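Local coordinates for hypothetical protein RV2626C (Mycobacterium tuberculosis, PDB 1XKF) that is a secreted, homodimeric zinc-binding protein of two CBS domains, of unknown function, that probably does not bind AMP, at residues Asp49-Met54 and Arg107-Ser112. Sequence-based numbering, arbitrary orientation.
Sequences DRLHGM and RVPVIS
Leu51 sets its CD2 methyl against both Pro109 and Ile111. Leu51 CD2 lies 3.5 Å from Pro109 CG. Leu51 CD2 and Ile111 CD1 are 3.4 Å apart, tighter than usual for two carbons. The leucine side chain crosses each partner at about a right angle. Only its CD2 branch comes within 4.2 Å of the facing segment. CG of Leu51 stands opposite the backbone N (chi1 -177°), and this carries the branch out toward the facing strand. Ile111 answers with its long arm. Its CG1 is opposite the carbonyl carbon (chi1 -75°), and CD1 at the end of that arm meets the leucine.

Met54 meets the next atom of the proline ring, CD. Its side chain and Pro109 run past each other in opposite senses, with Pro109 CD 4.1 Å from Met54 CG and equally far from Met54 SD. The methionine chain is bent at both chi2 and chi3. Met54 CE ends 4.1 Å from Arg107 CD, where the two chains cross nearly at right angles. The arginine contributes its CD methylene. Pro109 is thus touched at CG by Leu51 and at CD by Met54.

Segments 50-54 and 107-112 run antiparallel at 172°, with axes 8.4 Å apart at closest approach, and they belong to different sheets. Strand 50-56 comes from the first CBS domain and strand 107-112 from the second, so the contact joins the paired domains of one chain. His52 and Gly53 form a classic beta bulge opposite Ile44 in the first sheet. Tyr86 touches Pro109 and Ile111, while Tyr85, Ala41 and Pro43 pack on Met54.

The chemistry across these segments is apolar: methyls, a thioether, a proline ring and an arginine methylene. The contact therefore probably rests on side-chain shape and the burial of carbon rather than on directed polar bonds.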
# COMPACT_ATOMS: atom_id res chain seq x y z
N ASP B 49 -20.44 3.39 15.27
CA ASP B 49 -19.09 3.88 15.08
C ASP B 49 -18.09 3.47 16.15
O ASP B 49 -17.24 4.26 16.57
CB ASP B 49 -19.09 5.41 14.95
CG ASP B 49 -19.56 5.88 13.59
OD1 ASP B 49 -19.61 7.10 13.35
OD2 ASP B 49 -19.87 5.01 12.74
N ARG B 50 -18.18 2.22 16.61
CA ARG B 50 -17.25 1.70 17.61
C ARG B 50 -16.05 1.17 16.83
O ARG B 50 -16.15 0.17 16.12
CB ARG B 50 -17.90 0.55 18.38
CG ARG B 50 -19.20 0.93 19.05
CD ARG B 50 -18.98 1.94 20.15
NE ARG B 50 -20.25 2.41 20.70
CZ ARG B 50 -20.38 2.95 21.90
NH1 ARG B 50 -19.32 3.07 22.69
NH2 ARG B 50 -21.57 3.36 22.32
N LEU B 51 -14.91 1.85 16.96
CA LEU B 51 -13.70 1.47 16.24
C LEU B 51 -13.13 0.09 16.56
O LEU B 51 -12.87 -0.24 17.72
CB LEU B 51 -12.61 2.52 16.45
CG LEU B 51 -11.32 2.26 15.67
CD1 LEU B 51 -11.59 2.46 14.18
CD2 LEU B 51 -10.23 3.21 16.14
N HIS B 52 -12.92 -0.71 15.52
CA HIS B 52 -12.34 -2.04 15.69
C HIS B 52 -10.95 -2.13 15.07
O HIS B 52 -10.24 -3.11 15.27
CB HIS B 52 -13.25 -3.10 15.05
CG HIS B 52 -14.50 -3.37 15.81
ND1 HIS B 52 -15.39 -4.37 15.47
CD2 HIS B 52 -15.03 -2.76 16.91
CE1 HIS B 52 -16.40 -4.37 16.32
NE2 HIS B 52 -16.21 -3.41 17.20
N GLY B 53 -10.56 -1.11 14.31
CA GLY B 53 -9.23 -1.12 13.70
C GLY B 53 -9.16 -0.42 12.36
O GLY B 53 -10.14 0.16 11.90
N MET B 54 -7.99 -0.47 11.72
CA MET B 54 -7.79 0.14 10.41
C MET B 54 -7.53 -0.94 9.35
O MET B 54 -6.90 -1.96 9.64
CB MET B 54 -6.58 1.09 10.44
CG MET B 54 -6.77 2.36 11.26
SD MET B 54 -7.94 3.54 10.52
CE MET B 54 -7.10 3.91 8.96
N ARG B 107 -1.04 7.86 9.84
CA ARG B 107 -2.45 8.20 9.97
C ARG B 107 -2.99 7.47 11.20
O ARG B 107 -2.67 6.30 11.42
CB ARG B 107 -3.17 7.74 8.70
CG ARG B 107 -4.68 7.85 8.71
CD ARG B 107 -5.21 7.22 7.43
NE ARG B 107 -4.66 7.87 6.25
CZ ARG B 107 -5.28 8.82 5.55
NH1 ARG B 107 -6.49 9.22 5.91
NH2 ARG B 107 -4.68 9.37 4.50
N VAL B 108 -3.80 8.15 12.00
CA VAL B 108 -4.36 7.53 13.19
C VAL B 108 -5.79 7.98 13.47
O VAL B 108 -6.13 9.16 13.35
CB VAL B 108 -3.49 7.85 14.43
CG1 VAL B 108 -4.14 7.28 15.68
CG2 VAL B 108 -2.11 7.25 14.25
N PRO B 109 -6.66 7.02 13.83
CA PRO B 109 -8.05 7.38 14.13
C PRO B 109 -8.15 8.07 15.48
O PRO B 109 -7.35 7.82 16.39
CB PRO B 109 -8.76 6.03 14.09
CG PRO B 109 -7.70 5.05 14.47
CD PRO B 109 -6.50 5.56 13.73
N VAL B 110 -9.13 8.97 15.61
CA VAL B 110 -9.36 9.70 16.84
C VAL B 110 -10.69 9.26 17.43
O VAL B 110 -11.71 9.23 16.74
CB VAL B 110 -9.41 11.22 16.58
CG1 VAL B 110 -9.55 11.97 17.90
CG2 VAL B 110 -8.16 11.66 15.83
N ILE B 111 -10.67 8.91 18.72
CA ILE B 111 -11.86 8.45 19.40
C ILE B 111 -12.26 9.37 20.55
O ILE B 111 -11.44 10.09 21.11
CB ILE B 111 -11.64 7.01 19.97
CG1 ILE B 111 -11.71 5.98 18.83
CG2 ILE B 111 -12.70 6.68 21.01
CD1 ILE B 111 -10.62 6.12 17.81
N SER B 112 -13.55 9.33 20.87
CA SER B 112 -14.11 10.11 21.96
C SER B 112 -15.29 9.29 22.46
O SER B 112 -16.23 9.01 21.72
CB SER B 112 -14.58 11.48 21.47
OG SER B 112 -14.99 12.28 22.56